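Local coordinates for protein hemolysin BL lytic component L1 (Bacillus cereus, PDB 7NMQ) that serves as lytic component L1 of haemolysin BL, an alpha-helical pore-forming toxin, and probably shares the ClyA-like fold, at residues Asn86-Phe91 with Asp349-Ala354; Gln92-Thr97 with Ile114-Thr119. One frame throughout, in Å; residues are numbered along the deposited sequence. Where two conformers were deposited one is given.

Interaction 1. Residues Asn86-Phe91 with Asp349-Ala354; sequences NYDEQF and DIHKDA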
loop_
_atom_site.group_PDB
_atom_site.type_symbol
_atom_site.label_atom_id
_atom_site.label_comp_id
_atom_site.label_asym_id
_atom_site.label_seq_id
_atom_site.Cartn_x
_atom_site.Cartn_y
_atom_site.Cartn_z
ATOM N N ASN A 86 9.012 17.912 0.660
ATOM C CA ASN A 86 9.392 19.159 1.363
ATOM C C ASN A 86 10.900 19.162 1.626
ATOM O O ASN A 86 11.477 20.263 1.637
ATOM C CB ASN A 86 8.574 19.319 2.618
ATOM C CG ASN A 86 7.158 19.747 2.281
ATOM O OD1 ASN A 86 6.938 20.449 1.305
ATOM N ND2 ASN A 86 6.253 19.533 3.184
ATOM N N TYR A 87 11.514 18.025 1.838
ATOM C CA TYR A 87 12.990 17.997 2.053
ATOM C C TYR A 87 13.654 18.382 0.734
ATOM O O TYR A 87 14.571 19.203 0.714
ATOM C CB TYR A 87 13.485 16.650 2.562
ATOM C CG TYR A 87 14.966 16.768 2.842
ATOM C CD1 TYR A 87 15.425 17.243 4.054
ATOM C CD2 TYR A 87 15.892 16.507 1.842
ATOM C CE1 TYR A 87 16.781 17.425 4.262
ATOM C CE2 TYR A 87 17.258 16.657 2.063
ATOM C CZ TYR A 87 17.699 17.137 3.278
ATOM O OH TYR A 87 19.031 17.363 3.544
ATOM N N ASP A 88 13.181 17.883 -0.391
ATOM C CA ASP A 88 13.749 18.316 -1.677
ATOM C C ASP A 88 13.606 19.828 -1.809
ATOM O O ASP A 88 14.565 20.504 -2.224
ATOM C CB ASP A 88 13.072 17.664 -2.881
ATOM C CG ASP A 88 13.627 18.222 -4.189
ATOM O OD1 ASP A 88 14.854 18.145 -4.381
ATOM O OD2 ASP A 88 12.789 18.644 -5.067
ATOM N N GLU A 89 12.433 20.391 -1.504
ATOM C CA GLU A 89 12.245 21.857 -1.679
ATOM C C GLU A 89 13.223 22.578 -0.740
ATOM O O GLU A 89 13.806 23.594 -1.169
ATOM C CB GLU A 89 10.804 22.296 -1.434
ATOM C CG GLU A 89 9.801 21.453 -2.208
ATOM C CD GLU A 89 9.076 22.026 -3.422
ATOM O OE1 GLU A 89 8.051 22.697 -3.233
ATOM O OE2 GLU A 89 9.474 21.721 -4.548
ATOM N N GLN A 90 13.447 22.081 0.479
ATOM C CA GLN A 90 14.396 22.757 1.389
ATOM C C GLN A 90 15.809 22.636 0.806
ATOM O O GLN A 90 16.524 23.639 0.792
ATOM C CB GLN A 90 14.329 22.145 2.783
ATOM C CG GLN A 90 15.146 22.943 3.778
ATOM C CD GLN A 90 15.061 22.450 5.192
ATOM O OE1 GLN A 90 14.396 21.495 5.498
ATOM N NE2 GLN A 90 15.695 23.149 6.095
ATOM N N PHE A 91 16.226 21.464 0.403
ATOM C CA PHE A 91 17.594 21.216 -0.128
ATOM C C PHE A 91 17.819 22.121 -1.346
ATOM O O PHE A 91 18.847 22.817 -1.437
ATOM C CB PHE A 91 17.788 19.747 -0.479
ATOM C CG PHE A 91 19.211 19.440 -0.815
ATOM C CD1 PHE A 91 19.708 19.673 -2.068
ATOM C CD2 PHE A 91 20.108 19.150 0.200
ATOM C CE1 PHE A 91 21.053 19.470 -2.335
ATOM C CE2 PHE A 91 21.441 18.922 -0.063
ATOM C CZ PHE A 91 21.916 19.094 -1.333
ATOM N N ASP A 349 15.339 14.314 -8.579
ATOM C CA ASP A 349 14.878 13.112 -9.318
ATOM C C ASP A 349 13.732 12.411 -8.577
ATOM O O ASP A 349 12.965 11.740 -9.218
ATOM C CB ASP A 349 16.044 12.157 -9.583
ATOM C CG ASP A 349 15.637 10.810 -10.150
ATOM O OD1 ASP A 349 15.329 10.760 -11.341
ATOM O OD2 ASP A 349 15.593 9.818 -9.376
ATOM N N ILE A 350 13.617 12.554 -7.268
ATOM C CA ILE A 350 12.596 11.836 -6.465
ATOM C C ILE A 350 11.351 12.708 -6.281
ATOM O O ILE A 350 10.336 12.188 -5.841
ATOM C CB ILE A 350 13.211 11.396 -5.125
ATOM C CG1 ILE A 350 12.482 10.215 -4.524
ATOM C CG2 ILE A 350 13.303 12.531 -4.134
ATOM C CD1 ILE A 350 13.126 9.710 -3.271
ATOM N N HIS A 351 11.435 13.994 -6.576
ATOM C CA HIS A 351 10.374 14.977 -6.218
ATOM C C HIS A 351 9.006 14.618 -6.797
ATOM O O HIS A 351 8.050 14.510 -6.029
ATOM C CB HIS A 351 10.755 16.358 -6.736
ATOM C CG HIS A 351 9.898 17.469 -6.227
ATOM N ND1 HIS A 351 8.613 17.710 -6.645
ATOM C CD2 HIS A 351 10.229 18.500 -5.417
ATOM C CE1 HIS A 351 8.161 18.811 -6.071
ATOM N NE2 HIS A 351 9.133 19.309 -5.301
ATOM N N LYS A 352 8.910 14.465 -8.109
ATOM C CA LYS A 352 7.582 14.271 -8.768
ATOM C C LYS A 352 6.941 12.957 -8.307
ATOM O O LYS A 352 5.728 12.933 -8.043
ATOM C CB LYS A 352 7.765 14.323 -10.278
ATOM C CG LYS A 352 7.972 15.736 -10.793
ATOM C CD LYS A 352 7.878 15.813 -12.280
ATOM C CE LYS A 352 8.297 17.148 -12.844
ATOM N NZ LYS A 352 7.915 17.262 -14.272
ATOM N N ASP A 353 7.745 11.913 -8.112
ATOM C CA ASP A 353 7.205 10.591 -7.707
ATOM C C ASP A 353 6.743 10.629 -6.242
ATOM O O ASP A 353 5.697 10.031 -5.895
ATOM C CB ASP A 353 8.229 9.522 -8.055
ATOM C CG ASP A 353 8.260 9.277 -9.565
ATOM O OD1 ASP A 353 7.204 9.511 -10.252
ATOM O OD2 ASP A 353 9.311 8.900 -10.063
ATOM N N ALA A 354 7.513 11.266 -5.357
ATOM C CA ALA A 354 7.086 11.467 -3.961
ATOM C C ALA A 354 5.787 12.270 -3.949
ATOM O O ALA A 354 4.893 11.976 -3.142
ATOM C CB ALA A 354 8.164 12.138 -3.148
#
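Asp-88 and His-351 mark the nearest backbone approach, their CA atoms 6.6 Å apart, where helix 45-103 and helix 330-357 run in roughly opposite directions. This is one seam of the long alpha-helical bundle that is consistent with a ClyA-like fold. The CA traces are close, yet contact is confined to one imidazole and two acidic side chains. His-351 has CG anti to its backbone N (chi1 -169°), which sends the ring across the groove with its NE2/CD2 edge leading. Asp-88 comes to that edge, but its OD2 lies too near CD2 for the spacing to be trusted. Its sounder polar link is through OD1 to Gln-92, one turn on. Glu-89 starts off alongside the groove, and a bend at chi2 brings its carboxylate to the same ring edge. In one of the two conformers of Glu-89, NE2 of His-351 donates to OE2 of Glu-89 at 2.5 Å, a His-carboxylate hydrogen bond. This is short for such a bond, so its exact length is doubtful. The N-H...OE2 angle is 147°, and the oxygen is approached from above the carboxylate plane, 59° out of it.

Interaction 2. Residues Gln92-Thr97 with Ile114-Thr119; sequences QNYYDT and INDLIT. With EDO (1,2-ethanediol), chain F.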
loop_
_atom_site.group_PDB
_atom_site.type_symbol
_atom_site.label_atom_id
_atom_site.label_comp_id
_atom_site.label_asym_id
_atom_site.label_seq_id
_atom_site.Cartn_x
_atom_site.Cartn_y
_atom_site.Cartn_z
ATOM N N GLN A 92 16.828 22.173 -2.255
ATOM C CA GLN A 92 17.000 22.964 -3.497
ATOM C C GLN A 92 17.152 24.429 -3.121
ATOM O O GLN A 92 17.911 25.152 -3.782
ATOM C CB GLN A 92 15.837 22.814 -4.460
ATOM C CG GLN A 92 15.624 21.394 -4.960
ATOM C CD GLN A 92 16.778 20.862 -5.768
ATOM O OE1 GLN A 92 17.479 21.630 -6.440
ATOM N NE2 GLN A 92 16.944 19.547 -5.740
ATOM N N ASN A 93 16.384 24.878 -2.138
ATOM C CA ASN A 93 16.399 26.288 -1.732
ATOM C C ASN A 93 17.678 26.637 -0.933
ATOM O O ASN A 93 18.047 27.822 -0.936
ATOM C CB ASN A 93 15.148 26.621 -0.946
ATOM C CG ASN A 93 15.052 28.115 -0.796
ATOM O OD1 ASN A 93 15.213 28.863 -1.770
ATOM N ND2 ASN A 93 14.837 28.545 0.413
ATOM N N TYR A 94 18.283 25.684 -0.247
ATOM C CA TYR A 94 19.526 25.920 0.534
ATOM C C TYR A 94 20.725 25.825 -0.420
ATOM O O TYR A 94 21.787 26.348 -0.055
ATOM C CB TYR A 94 19.684 24.939 1.701
ATOM C CG TYR A 94 19.035 25.316 3.006
ATOM C CD1 TYR A 94 17.684 25.579 3.105
ATOM C CD2 TYR A 94 19.772 25.495 4.157
ATOM C CE1 TYR A 94 17.067 25.938 4.292
ATOM C CE2 TYR A 94 19.174 25.857 5.352
ATOM C CZ TYR A 94 17.822 26.080 5.440
ATOM O OH TYR A 94 17.269 26.444 6.642
ATOM N N TYR A 95 20.611 25.161 -1.547
ATOM C CA TYR A 95 21.777 24.728 -2.350
ATOM C C TYR A 95 22.670 25.921 -2.667
ATOM O O TYR A 95 23.909 25.852 -2.474
ATOM C CB TYR A 95 21.293 24.060 -3.642
ATOM C CG TYR A 95 22.420 23.674 -4.570
ATOM C CD1 TYR A 95 23.192 22.542 -4.351
ATOM C CD2 TYR A 95 22.785 24.489 -5.624
ATOM C CE1 TYR A 95 24.204 22.175 -5.230
ATOM C CE2 TYR A 95 23.792 24.130 -6.511
ATOM C CZ TYR A 95 24.528 22.986 -6.303
ATOM O OH TYR A 95 25.538 22.709 -7.188
ATOM N N ASP A 96 22.116 26.992 -3.216
ATOM C CA ASP A 96 23.017 28.104 -3.632
ATOM C C ASP A 96 23.797 28.699 -2.431
ATOM O O ASP A 96 24.985 29.072 -2.606
ATOM C CB ASP A 96 22.260 29.202 -4.357
ATOM C CG ASP A 96 21.867 28.871 -5.780
ATOM O OD1 ASP A 96 22.439 27.905 -6.349
ATOM O OD2 ASP A 96 20.976 29.584 -6.311
ATOM N N THR A 97 23.172 28.819 -1.272
ATOM C CA THR A 97 23.811 29.314 -0.042
ATOM C C THR A 97 24.917 28.340 0.364
ATOM O O THR A 97 26.014 28.790 0.782
ATOM C CB THR A 97 22.843 29.534 1.117
ATOM O OG1 THR A 97 21.864 30.455 0.658
ATOM C CG2 THR A 97 23.505 30.026 2.376
ATOM N N ILE A 114 23.890 23.013 7.047
ATOM C CA ILE A 114 23.835 21.531 7.190
ATOM C C ILE A 114 23.068 21.195 8.460
ATOM O O ILE A 114 22.270 20.237 8.424
ATOM C CB ILE A 114 25.262 20.958 7.174
ATOM C CG1 ILE A 114 25.931 21.176 5.818
ATOM C CG2 ILE A 114 25.263 19.515 7.615
ATOM C CD1 ILE A 114 25.297 20.492 4.659
ATOM N N ASN A 115 23.281 21.933 9.540
ATOM C CA ASN A 115 22.522 21.681 10.788
ATOM C C ASN A 115 21.011 21.834 10.552
ATOM O O ASN A 115 20.253 21.049 11.119
ATOM C CB ASN A 115 23.015 22.565 11.933
ATOM C CG ASN A 115 22.546 22.026 13.256
ATOM O OD1 ASN A 115 22.904 20.909 13.609
ATOM N ND2 ASN A 115 21.657 22.755 13.905
ATOM N N ASP A 116 20.597 22.820 9.805
ATOM C CA ASP A 116 19.149 23.024 9.533
ATOM C C ASP A 116 18.606 21.807 8.781
ATOM O O ASP A 116 17.480 21.367 9.048
ATOM C CB ASP A 116 18.860 24.245 8.675
ATOM C CG ASP A 116 19.046 25.551 9.396
ATOM O OD1 ASP A 116 19.291 25.535 10.645
ATOM O OD2 ASP A 116 18.931 26.594 8.708
ATOM N N LEU A 117 19.373 21.287 7.829
ATOM C CA LEU A 117 18.917 20.107 7.058
ATOM C C LEU A 117 18.861 18.902 7.997
ATOM O O LEU A 117 17.889 18.123 7.876
ATOM C CB LEU A 117 19.844 19.885 5.862
ATOM C CG LEU A 117 19.725 20.977 4.806
ATOM C CD1 LEU A 117 20.828 20.855 3.772
ATOM C CD2 LEU A 117 18.378 20.957 4.107
ATOM N N ILE A 118 19.821 18.740 8.900
ATOM C CA ILE A 118 19.775 17.636 9.895
ATOM C C ILE A 118 18.522 17.770 10.751
ATOM O O ILE A 118 17.900 16.722 11.076
ATOM C CB ILE A 118 21.040 17.620 10.763
ATOM C CG1 ILE A 118 22.255 17.234 9.908
ATOM C CG2 ILE A 118 20.856 16.661 11.925
ATOM C CD1 ILE A 118 23.576 17.495 10.576
ATOM N N THR A 119 18.169 18.982 11.145
ATOM C CA THR A 119 16.968 19.198 11.972
ATOM C C THR A 119 15.759 18.599 11.226
ATOM O O THR A 119 14.947 17.864 11.829
ATOM C CB THR A 119 16.816 20.673 12.323
ATOM O OG1 THR A 119 17.920 21.065 13.145
ATOM C CG2 THR A 119 15.500 20.971 13.007
HETATM C C1 EDO F . 20.557 18.148 15.707
HETATM O O1 EDO F . 21.737 18.002 14.928
HETATM C C2 EDO F . 19.523 18.978 15.030
HETATM O O2 EDO F . 20.047 19.809 14.007
#
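The phenol of Tyr-94 donates its OH proton to OD2 of Asp-116 at 2.7 Å, the one hydrogen bond identified between the two segments. They belong to helix 45-103 and helix 107-154, consecutive in the chain, which together form a helical hairpin. Because the nearest CA atoms, those of Tyr-94 and Leu-117, are 8.8 Å apart, the gap is bridged by side-chain length. Tyr-94 keeps CG beside its backbone N (chi1 -87°), and from there the ring spans the groove to reach the neighbouring helix.

The carboxylate oxygen sits at the ring edge, in the ring plane, with CE2 of Tyr-94 at 3.4 Å from OD2 of Asp-116. The two flat groups stand nearly perpendicular, 80° apart, and the hydroxyl meets OD2 on its anti side, 28° out of the carboxylate plane. The CB of Asp-116 adds a nonpolar touch, lying 3.7 Å from CE2 of Tyr-94. Deeper in the hairpin, the buried Leu-117 turns its branched end toward helix 45-103, where it packs on Leu-98 among others.

An ethanediol, probably from the crystallisation liquor, occupies a separate patch of helix 107-154: its O2 is 10.3 Å from OH of Tyr-94. That O2 is hydrogen-bonded to OG1 of Thr-119 at 2.6 Å and donates to OD1 of Asn-115 at 3.1 Å. Asn-115 and Thr-119 thus hold it from successive helical turns.

Tyr-94 and Asp-116 both also touch a crystal neighbour, so lattice packing may influence their exact poses. Chemically, the helices are joined by a charge-assisted hydrogen bond from a neutral phenol to a carboxylate, not a salt bridge, and the nearby negative charge would probably disfavour ionisation of the phenol.

Overall arrangement
Interactions 1 and 2 use successive turns of helix 45-103, and their centres are 13 Å apart. Interaction 1 ties this helix to helix 330-357, far along the chain, whereas interaction 2 ties it to the next helix, 107-154. The two meet chiefly at Leu-117: its CB is 3.5 Å from OH of Tyr-87, and its CD1 is 4.0 Å from CD2 of Phe-91. Gln-92 is a second link, since it also bonds Lys-344 of helix 330-357. The centres of interactions 1 and 2 lie about 20 and 31 Å from the centre of the chain, on the same side of it, and neither contact involves residues 194-222 or 229-250, the predicted membrane-spanning segments.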